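Local atomic coordinates of oligogalacturonate-specific porin KdgM (PDB entry 4FQE), a protein that forms a channel in the bacterial outer membrane specific for oligogalacturonides and is required for full virulence. Residues D4-M9 against K187-V192; L109-Y114 against K130-T135; K144-G149 against V176-K181. All coordinates share one frame; numbering follows the deposited sequence.

Contact 1 (D4-M9 against K187-V192); sequences DYRHEM and KPYVEV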
# COMPACT_ATOMS: atom_id res chain seq x y z
N ASP A 4 0.49 -10.29 -5.63
CA ASP A 4 1.09 -10.09 -4.34
C ASP A 4 0.22 -10.84 -3.35
O ASP A 4 -0.94 -10.50 -3.14
CB ASP A 4 1.16 -8.58 -4.02
CG ASP A 4 1.90 -8.28 -2.72
OD1 ASP A 4 1.55 -8.80 -1.66
OD2 ASP A 4 2.77 -7.39 -2.76
N TYR A 5 0.81 -11.85 -2.73
CA TYR A 5 0.19 -12.53 -1.62
C TYR A 5 0.80 -12.08 -0.29
O TYR A 5 2.02 -11.93 -0.18
CB TYR A 5 0.40 -14.04 -1.72
CG TYR A 5 0.04 -14.72 -0.41
CD1 TYR A 5 -1.30 -14.85 -0.02
CD2 TYR A 5 1.02 -15.15 0.47
CE1 TYR A 5 -1.63 -15.45 1.19
CE2 TYR A 5 0.70 -15.74 1.69
CZ TYR A 5 -0.63 -15.88 2.03
OH TYR A 5 -0.94 -16.47 3.24
N ARG A 6 -0.04 -11.88 0.71
CA ARG A 6 0.42 -11.38 2.01
C ARG A 6 -0.40 -12.02 3.14
O ARG A 6 -1.62 -12.15 3.03
CB ARG A 6 0.32 -9.84 2.08
CG ARG A 6 0.98 -9.23 3.31
CD ARG A 6 0.91 -7.70 3.31
NE ARG A 6 -0.44 -7.24 3.67
CZ ARG A 6 -0.89 -6.00 3.56
NH1 ARG A 6 -0.11 -5.03 3.10
NH2 ARG A 6 -2.15 -5.72 3.93
N HIS A 7 0.28 -12.42 4.20
CA HIS A 7 -0.33 -12.93 5.44
C HIS A 7 -0.01 -11.98 6.55
O HIS A 7 1.15 -11.52 6.69
CB HIS A 7 0.20 -14.32 5.75
CG HIS A 7 -0.45 -14.98 6.95
ND1 HIS A 7 -1.62 -15.64 6.86
CD2 HIS A 7 -0.06 -15.06 8.28
CE1 HIS A 7 -1.98 -16.11 8.06
NE2 HIS A 7 -1.02 -15.78 8.93
N GLU A 8 -1.01 -11.67 7.37
CA GLU A 8 -0.85 -10.70 8.46
C GLU A 8 -1.36 -11.33 9.75
O GLU A 8 -2.39 -11.99 9.75
CB GLU A 8 -1.71 -9.44 8.19
CG GLU A 8 -1.74 -8.38 9.30
CD GLU A 8 -2.54 -7.11 8.91
OE1 GLU A 8 -3.36 -6.63 9.73
OE2 GLU A 8 -2.39 -6.58 7.79
N MET A 9 -0.67 -11.05 10.85
CA MET A 9 -1.12 -11.45 12.19
C MET A 9 -0.75 -10.35 13.16
O MET A 9 0.12 -9.57 12.86
CB MET A 9 -0.41 -12.70 12.65
CG MET A 9 -0.70 -13.92 11.82
SD MET A 9 -0.22 -15.41 12.71
CE MET A 9 -0.97 -16.64 11.63
N LYS A 187 9.81 -11.11 -5.29
CA LYS A 187 10.20 -10.09 -4.29
C LYS A 187 9.50 -10.43 -2.98
O LYS A 187 8.39 -9.92 -2.68
CB LYS A 187 9.84 -8.65 -4.79
CG LYS A 187 10.27 -7.51 -3.86
CD LYS A 187 9.92 -6.11 -4.36
CE LYS A 187 8.45 -5.73 -4.23
NZ LYS A 187 8.14 -4.31 -4.69
N PRO A 188 10.14 -11.28 -2.15
CA PRO A 188 9.64 -11.49 -0.80
C PRO A 188 9.85 -10.27 0.08
O PRO A 188 10.72 -9.47 -0.21
CB PRO A 188 10.47 -12.67 -0.30
CG PRO A 188 11.73 -12.62 -1.06
CD PRO A 188 11.29 -12.17 -2.44
N TYR A 189 9.01 -10.14 1.11
CA TYR A 189 9.09 -9.06 2.04
C TYR A 189 8.45 -9.35 3.38
O TYR A 189 7.65 -10.24 3.52
CB TYR A 189 8.46 -7.81 1.42
CG TYR A 189 6.97 -7.94 1.15
CD1 TYR A 189 6.48 -8.37 -0.07
CD2 TYR A 189 6.05 -7.63 2.14
CE1 TYR A 189 5.11 -8.47 -0.31
CE2 TYR A 189 4.69 -7.74 1.93
CZ TYR A 189 4.22 -8.14 0.71
OH TYR A 189 2.82 -8.25 0.55
N VAL A 190 8.85 -8.56 4.36
CA VAL A 190 8.35 -8.61 5.72
C VAL A 190 8.04 -7.19 6.20
O VAL A 190 8.66 -6.20 5.74
CB VAL A 190 9.35 -9.29 6.68
CG1 VAL A 190 10.70 -8.58 6.76
CG2 VAL A 190 8.75 -9.35 8.08
N GLU A 191 7.05 -7.07 7.07
CA GLU A 191 6.70 -5.79 7.67
C GLU A 191 6.44 -5.97 9.13
O GLU A 191 5.88 -6.98 9.53
CB GLU A 191 5.45 -5.16 7.04
CG GLU A 191 5.42 -5.17 5.52
CD GLU A 191 4.12 -4.68 4.93
OE1 GLU A 191 3.60 -3.62 5.40
OE2 GLU A 191 3.62 -5.35 3.98
N VAL A 192 6.83 -4.98 9.91
CA VAL A 192 6.51 -4.96 11.34
C VAL A 192 6.01 -3.58 11.63
O VAL A 192 6.66 -2.57 11.27
CB VAL A 192 7.72 -5.26 12.21
CG1 VAL A 192 7.32 -5.35 13.68
CG2 VAL A 192 8.36 -6.54 11.71
O HOH W 1 2.26 -4.86 1.90
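Asp-4 OD1 is gripped from two directions: the hydroxyl of Tyr-189 donates a hydrogen bond to it (OH to OD1, 2.6 Å), and Arg-20 on the neighbouring strand 18-26 adds a salt bridge. The two strands meeting here belong to one closed beta-barrel but are not adjacent in it. Strand 205-215 lies between them, so no backbone bond joins 4-9 to 187-192; their axes run 9.2 Å apart, 26° from parallel, and only side chains turned into the barrel span the gap. A tyrosine suits this place because its length carries a single donor across the width of a strand. The bond reaches OD1 on its syn lone pair, with OD1 itself in the plane of the Tyr-189 ring and the carboxylate turned 50° from that plane.

Arg-6 crosses Tyr-189 at about a right angle, laying its aliphatic carbons against the phenol oxygen: CB approaches Tyr-189 OH to 3.3 Å, while CD sits near the plane of the ring at its edge. A bend at chi3 (75°) turns NE away from the line of the chain. Tyr-189 is also engaged by Lys-177 in a cation-pi interaction.

Farther along, Arg-6, Glu-8 and Glu-191 make a network of charges. Both pairs of Arg-6 are long: NH1 to Glu-191 OE2 is 3.8 Å, and the pair with Glu-8 is electrostatic only, no N-H pointing at the oxygen. Arg-209, on the intervening strand, pairs with both glutamates and lies close to Arg-6, so the carboxylates would offset the repulsion between the two arginines; Asn-175 also binds Glu-191 OE1. Water 1 completes the link, lying in the guanidinium plane: it accepts from Arg-6 NH1 at 2.7 Å and donates to Glu-191 OE2 at 2.5 Å.

Contact 2 (L109-Y114 against K130-T135); sequences LRYRPY and KGYTLT. With C8E ((hydroxyethyloxy)tri(ethyloxy)octane), chain E; C8E ((hydroxyethyloxy)tri(ethyloxy)octane), chain H.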
# COMPACT_ATOMS: atom_id res chain seq x y z
N LEU A 109 3.44 11.37 0.06
CA LEU A 109 2.40 11.71 0.97
C LEU A 109 1.07 11.45 0.25
O LEU A 109 0.91 11.79 -0.93
CB LEU A 109 2.52 13.16 1.44
CG LEU A 109 1.54 13.62 2.52
CD1 LEU A 109 1.79 12.88 3.82
CD2 LEU A 109 1.59 15.12 2.75
N ARG A 110 0.17 10.77 0.96
CA ARG A 110 -1.14 10.41 0.41
C ARG A 110 -2.23 10.91 1.31
O ARG A 110 -2.20 10.64 2.50
CB ARG A 110 -1.28 8.88 0.24
CG ARG A 110 -2.64 8.48 -0.42
CD ARG A 110 -2.77 6.96 -0.57
NE ARG A 110 -2.72 6.36 0.76
CZ ARG A 110 -2.63 5.06 1.01
NH1 ARG A 110 -2.63 4.18 0.01
NH2 ARG A 110 -2.56 4.66 2.28
N TYR A 111 -3.21 11.63 0.73
CA TYR A 111 -4.47 11.97 1.41
C TYR A 111 -5.58 11.09 0.84
O TYR A 111 -5.80 11.05 -0.37
CB TYR A 111 -4.81 13.46 1.22
CG TYR A 111 -6.18 13.85 1.75
CD1 TYR A 111 -6.49 13.74 3.11
CD2 TYR A 111 -7.16 14.32 0.90
CE1 TYR A 111 -7.74 14.08 3.58
CE2 TYR A 111 -8.42 14.66 1.36
CZ TYR A 111 -8.69 14.55 2.70
OH TYR A 111 -9.95 14.89 3.11
N ARG A 112 -6.23 10.33 1.72
CA ARG A 112 -7.25 9.37 1.33
C ARG A 112 -8.47 9.45 2.25
O ARG A 112 -8.53 8.75 3.28
CB ARG A 112 -6.66 7.95 1.32
CG ARG A 112 -7.60 6.85 0.84
CD ARG A 112 -6.89 5.51 0.71
NE ARG A 112 -6.53 4.92 2.00
CZ ARG A 112 -6.01 3.70 2.15
NH1 ARG A 112 -5.80 2.94 1.09
NH2 ARG A 112 -5.71 3.24 3.35
N PRO A 113 -9.46 10.26 1.88
CA PRO A 113 -10.65 10.24 2.69
C PRO A 113 -11.36 8.89 2.52
O PRO A 113 -11.07 8.16 1.57
CB PRO A 113 -11.49 11.41 2.15
CG PRO A 113 -10.98 11.67 0.79
CD PRO A 113 -9.55 11.25 0.78
N TYR A 114 -12.21 8.54 3.47
CA TYR A 114 -13.01 7.33 3.34
C TYR A 114 -14.47 7.68 3.61
O TYR A 114 -14.78 8.48 4.49
CB TYR A 114 -12.51 6.17 4.24
CG TYR A 114 -12.52 6.39 5.73
CD1 TYR A 114 -13.69 6.19 6.47
CD2 TYR A 114 -11.36 6.75 6.41
CE1 TYR A 114 -13.70 6.38 7.85
CE2 TYR A 114 -11.36 6.96 7.79
CZ TYR A 114 -12.52 6.75 8.50
OH TYR A 114 -12.52 6.95 9.87
N LYS A 130 -17.31 8.21 8.08
CA LYS A 130 -16.32 8.85 7.22
C LYS A 130 -15.16 9.48 8.00
O LYS A 130 -15.24 9.73 9.19
CB LYS A 130 -16.95 9.92 6.33
CG LYS A 130 -17.78 10.96 7.06
CD LYS A 130 -18.96 11.43 6.22
CE LYS A 130 -19.97 10.31 5.97
NZ LYS A 130 -21.32 10.83 5.58
N GLY A 131 -14.09 9.74 7.28
CA GLY A 131 -12.86 10.23 7.88
C GLY A 131 -11.82 10.35 6.80
O GLY A 131 -12.13 10.49 5.60
N TYR A 132 -10.57 10.28 7.21
CA TYR A 132 -9.50 10.27 6.25
C TYR A 132 -8.25 9.65 6.82
O TYR A 132 -8.07 9.61 8.05
CB TYR A 132 -9.23 11.70 5.77
CG TYR A 132 -8.67 12.64 6.81
CD1 TYR A 132 -7.30 12.72 7.04
CD2 TYR A 132 -9.49 13.50 7.53
CE1 TYR A 132 -6.76 13.59 7.98
CE2 TYR A 132 -8.96 14.40 8.46
CZ TYR A 132 -7.60 14.43 8.68
OH TYR A 132 -7.05 15.30 9.60
N THR A 133 -7.41 9.15 5.94
CA THR A 133 -6.03 8.87 6.32
C THR A 133 -5.03 9.78 5.62
O THR A 133 -5.25 10.24 4.50
CB THR A 133 -5.65 7.41 6.10
OG1 THR A 133 -5.77 7.10 4.71
CG2 THR A 133 -6.58 6.51 6.91
N LEU A 134 -3.93 10.04 6.32
CA LEU A 134 -2.80 10.76 5.77
C LEU A 134 -1.59 9.85 6.02
O LEU A 134 -1.27 9.51 7.17
CB LEU A 134 -2.66 12.13 6.43
CG LEU A 134 -1.78 13.19 5.76
CD1 LEU A 134 -2.29 13.59 4.38
CD2 LEU A 134 -1.63 14.46 6.61
N THR A 135 -0.95 9.43 4.93
CA THR A 135 0.08 8.41 4.95
C THR A 135 1.33 9.01 4.36
O THR A 135 1.31 9.56 3.26
CB THR A 135 -0.35 7.20 4.12
OG1 THR A 135 -1.62 6.74 4.58
CG2 THR A 135 0.67 6.06 4.25
C1 C8E E . 1.56 15.82 -2.39
C2 C8E E . 0.15 16.30 -2.70
C3 C8E E . -0.92 15.40 -2.09
C4 C8E E . -0.80 15.33 -0.58
C5 C8E E . -2.11 15.67 0.14
C6 C8E E . -2.48 17.15 -0.01
C7 C8E E . -3.09 17.83 1.22
C8 C8E E . -3.00 17.08 2.55
O9 C8E E . -3.66 17.79 3.60
C10 C8E E . -3.55 17.17 4.89
C11 C8E E . -4.88 17.20 5.64
O12 C8E E . -4.63 17.24 7.06
C13 C8E E . -4.51 18.58 7.56
C14 C8E E . -3.58 18.67 8.78
O15 C8E E . -2.38 17.90 8.58
C16 C8E E . -2.00 17.19 9.77
C17 C8E E . -0.64 16.50 9.61
O18 C8E E . -0.51 15.44 10.57
C19 C8E E . -0.44 15.88 11.93
C20 C8E E . -1.78 15.66 12.63
O21 C8E E . -2.32 16.86 13.19
C1 C8E H . -8.74 12.72 -2.12
C2 C8E H . -9.67 13.61 -2.92
C3 C8E H . -8.87 14.28 -4.03
C4 C8E H . -8.28 13.25 -4.99
C5 C8E H . -8.94 13.30 -6.36
C6 C8E H . -10.23 12.48 -6.33
C7 C8E H . -10.06 11.14 -7.03
C8 C8E H . -11.42 10.48 -7.27
O9 C8E H . -11.92 10.84 -8.57
C10 C8E H . -13.21 10.30 -8.85
C11 C8E H . -13.28 9.91 -10.33
O12 C8E H . -13.11 8.50 -10.52
C13 C8E H . -12.65 8.12 -11.82
C14 C8E H . -11.12 8.12 -11.86
O15 C8E H . -10.58 6.90 -12.40
C16 C8E H . -9.45 7.06 -13.29
C17 C8E H . -8.14 7.26 -12.54
O18 C8E H . -7.87 8.66 -12.39
C19 C8E H . -7.99 9.13 -11.05
C20 C8E H . -8.85 10.38 -11.00
O21 C8E H . -9.84 10.28 -9.97
O HOH W 2 -3.49 7.86 3.18
O HOH W 3 -8.36 6.13 4.09
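Arg-110 and Thr-135 lie side by side on the inner face of two adjacent antiparallel strands, both pointing into the barrel. Arg-110 is extended as far as CD and then bends at chi3 (61°), and its NH2 donates to Thr-135 OG1 at 3.2 Å, the oxygen tilted somewhat from the guanidinium plane. That oxygen also bonds Glu-153 on the next strand. Water 2 ties the group together, accepting from Arg-110 NE, donating to Arg-110 O and Thr-135 OG1, and hydrogen-bonded to Thr-133 OG1 at 2.8 Å. Threonine suits these positions because a short branched side chain offers a hydroxyl close to the backbone. Arg-112 was deposited in two conformers; in one of them Arg-110 NH2 lies over the centre of its guanidinium, so this stacking is uncertain.

The outer face is aromatic and aliphatic. Tyr-111 and Tyr-132 cross at about a right angle, with CE1 of Tyr-111 3.6 Å from Tyr-132 CB and the ring planes 55° apart. Detergent covers this side: one C8E chain brings C5 within 3.7 Å of Tyr-111 CB and touches the methyls of Leu-134 with C10, while a second puts C1 3.4 Å from Pro-113 CD.

Tyr-114 takes the opposite, inward side. Its CG sits between backbone N and carbonyl carbon (chi1 62°), and the ring is laid over the chain at Gly-131, whose CA makes a CH-pi contact 3.8 Å from the ring centroid. Glycine, with no side chain, lets the ring lie on the bare backbone. This pairing is consistent with the aromatic rescue of glycine, the mortise-tenon joint described in transmembrane beta-barrels.

Contact 3 (K144-G149 against V176-K181); sequences KDYTIG and VKLSYK. With C8E ((hydroxyethyloxy)tri(ethyloxy)octane), chain I.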
# COMPACT_ATOMS: atom_id res chain seq x y z
N LYS A 144 21.33 -2.62 -4.61
CA LYS A 144 20.52 -2.90 -5.79
C LYS A 144 19.16 -3.52 -5.45
O LYS A 144 18.15 -3.01 -5.89
CB LYS A 144 21.29 -3.77 -6.80
CG LYS A 144 22.25 -3.02 -7.73
CD LYS A 144 22.63 -1.62 -7.27
CE LYS A 144 23.51 -0.91 -8.28
NZ LYS A 144 23.77 0.53 -7.93
N ASP A 145 19.12 -4.58 -4.64
CA ASP A 145 17.91 -5.42 -4.54
C ASP A 145 17.08 -5.28 -3.27
O ASP A 145 15.97 -5.85 -3.18
CB ASP A 145 18.31 -6.88 -4.71
CG ASP A 145 19.01 -7.13 -6.03
OD1 ASP A 145 18.63 -6.50 -7.02
OD2 ASP A 145 19.93 -7.95 -6.09
N TYR A 146 17.63 -4.60 -2.26
CA TYR A 146 16.88 -4.33 -1.03
C TYR A 146 16.16 -2.99 -1.02
O TYR A 146 16.66 -1.98 -1.53
CB TYR A 146 17.81 -4.37 0.17
CG TYR A 146 18.33 -5.72 0.45
CD1 TYR A 146 17.62 -6.60 1.26
CD2 TYR A 146 19.54 -6.13 -0.09
CE1 TYR A 146 18.10 -7.86 1.53
CE2 TYR A 146 20.03 -7.39 0.19
CZ TYR A 146 19.32 -8.24 1.00
OH TYR A 146 19.81 -9.50 1.27
N THR A 147 14.98 -2.99 -0.39
CA THR A 147 14.31 -1.74 -0.08
C THR A 147 13.88 -1.75 1.37
O THR A 147 13.22 -2.71 1.83
CB THR A 147 13.09 -1.52 -0.99
OG1 THR A 147 13.52 -1.53 -2.35
CG2 THR A 147 12.40 -0.19 -0.67
N ILE A 148 14.24 -0.69 2.09
CA ILE A 148 13.68 -0.49 3.43
C ILE A 148 12.72 0.71 3.35
O ILE A 148 13.08 1.77 2.81
CB ILE A 148 14.79 -0.31 4.51
CG1 ILE A 148 14.22 -0.25 5.95
CG2 ILE A 148 15.62 0.95 4.25
CD1 ILE A 148 13.95 -1.59 6.63
N GLY A 149 11.52 0.54 3.89
CA GLY A 149 10.49 1.59 3.87
C GLY A 149 9.91 1.89 5.23
O GLY A 149 9.57 0.96 5.97
N VAL A 176 7.36 -0.51 9.32
CA VAL A 176 8.62 -0.75 8.62
C VAL A 176 8.53 -2.00 7.73
O VAL A 176 8.16 -3.08 8.18
CB VAL A 176 9.76 -0.93 9.62
CG1 VAL A 176 11.08 -1.10 8.88
CG2 VAL A 176 9.82 0.24 10.59
N LYS A 177 8.90 -1.84 6.47
CA LYS A 177 8.83 -2.92 5.50
C LYS A 177 10.21 -3.10 4.93
O LYS A 177 10.92 -2.12 4.63
CB LYS A 177 7.88 -2.56 4.35
CG LYS A 177 7.76 -3.60 3.24
CD LYS A 177 6.79 -3.14 2.13
CE LYS A 177 6.21 -4.24 1.27
NZ LYS A 177 5.41 -3.73 0.08
N LEU A 178 10.62 -4.36 4.81
CA LEU A 178 11.88 -4.69 4.17
C LEU A 178 11.61 -5.69 3.04
O LEU A 178 11.04 -6.75 3.26
CB LEU A 178 12.84 -5.29 5.22
CG LEU A 178 14.16 -5.85 4.70
CD1 LEU A 178 15.03 -4.72 4.12
CD2 LEU A 178 14.90 -6.57 5.82
N SER A 179 11.99 -5.33 1.83
CA SER A 179 11.76 -6.18 0.68
C SER A 179 13.09 -6.53 0.00
O SER A 179 14.04 -5.77 0.06
CB SER A 179 10.75 -5.47 -0.28
OG SER A 179 11.40 -4.59 -1.15
N TYR A 180 13.13 -7.68 -0.66
CA TYR A 180 14.30 -8.13 -1.36
C TYR A 180 13.89 -8.72 -2.71
O TYR A 180 13.09 -9.66 -2.80
CB TYR A 180 15.05 -9.17 -0.52
CG TYR A 180 16.27 -9.76 -1.20
CD1 TYR A 180 17.36 -8.97 -1.54
CD2 TYR A 180 16.34 -11.12 -1.50
CE1 TYR A 180 18.47 -9.50 -2.16
CE2 TYR A 180 17.44 -11.64 -2.13
CZ TYR A 180 18.51 -10.83 -2.45
OH TYR A 180 19.61 -11.37 -3.07
N LYS A 181 14.41 -8.11 -3.77
CA LYS A 181 14.25 -8.56 -5.13
C LYS A 181 15.16 -9.77 -5.33
O LYS A 181 16.34 -9.63 -5.66
CB LYS A 181 14.56 -7.40 -6.10
CG LYS A 181 14.30 -7.72 -7.55
CD LYS A 181 14.66 -6.57 -8.47
CE LYS A 181 14.91 -7.03 -9.91
NZ LYS A 181 16.26 -6.57 -10.35
C1 C8E I . 16.47 5.82 4.78
C2 C8E I . 15.24 5.94 5.66
C3 C8E I . 14.28 4.75 5.53
C4 C8E I . 14.53 3.67 6.59
C5 C8E I . 13.69 3.84 7.85
C6 C8E I . 13.44 2.50 8.55
C7 C8E I . 13.51 2.57 10.07
C8 C8E I . 12.50 3.57 10.63
O9 C8E I . 12.11 3.22 11.96
C10 C8E I . 11.17 4.13 12.54
C11 C8E I . 9.96 3.31 12.96
O12 C8E I . 9.52 3.72 14.25
C13 C8E I . 8.76 2.69 14.86
C14 C8E I . 8.28 3.16 16.22
O15 C8E I . 7.68 2.05 16.90
C16 C8E I . 6.54 2.46 17.64
C17 C8E I . 6.77 2.21 19.11
O18 C8E I . 5.49 2.12 19.75
C19 C8E I . 5.61 1.81 21.14
C20 C8E I . 5.54 0.30 21.32
O21 C8E I . 4.20 -0.11 21.62
O HOH W 4 13.26 -4.56 -2.94
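Neighbouring antiparallel strands of the barrel wall meet here at their ends, beside short connections, and Tyr-146 faces Tyr-180 on the outer surface as a non-hydrogen-bonded pair. Tyr-180 CG is anti to its backbone N, whereas Tyr-146 CG lies beside its own N (chi1 -68°), and these different choices bring the rings over one another. They overlap obliquely, planes 32° apart: Tyr-180 CD1 hangs over the centre of the Tyr-146 ring, 3.3 Å from CZ of Tyr-146. Phe-142 meets the same Tyr-146 ring from the neighbouring strand.

Further from these connections the outer face becomes aliphatic. Ile-148 CD1 packs against Val-176 CG1 at 3.7 Å, and its CG2 touches C4 of a bound C8E chain, also at 3.7 Å. Branched residues suit a strand and present apolar carbon to the membrane side, where detergent is bound here.

The inner face is polar where Thr-147 meets Ser-179; Lys-177 turns away to Tyr-189. Thr-147 and Ser-179 exchange two backbone hydrogen bonds, and water 4 bridges their hydroxyls, 2.6 Å from Ser-179 OG, while donating to Asp-145 O; Thr-147 OG1 also bonds Thr-141. Asp-145 O accepts from Lys-181 N, 2.8 Å away and nearly straight (175°), extending the ladder past the strand ends. Asp-145 OD1 and Lys-181 NZ stand 4.1 Å apart, longer than a salt bridge.

This change from aliphatic residues to tyrosines and then charges is consistent with an aromatic belt at the membrane interface.

Overall arrangement
From the N terminus the chain lays down strand 2-9 and then builds the wall strand by strand. Contact 2 closes first, pairing strands 105-116 and 131-142 across a largely unmodelled loop. Contact 3 follows in series, joining 146-157 to 171-180. Contact 1 encloses both: it brings strand 186-195 near the first strand, with 205-215 between them to complete the twelve-stranded barrel. Contacts 1 and 3 touch, because strands 171-180 and 186-195 are neighbours; Val-190 O and Leu-178 N lie 2.8 Å apart, probably hydrogen-bonded. Contact 2 stands on the other side of the chain's centre, its centre about 23 Å from that of contact 1.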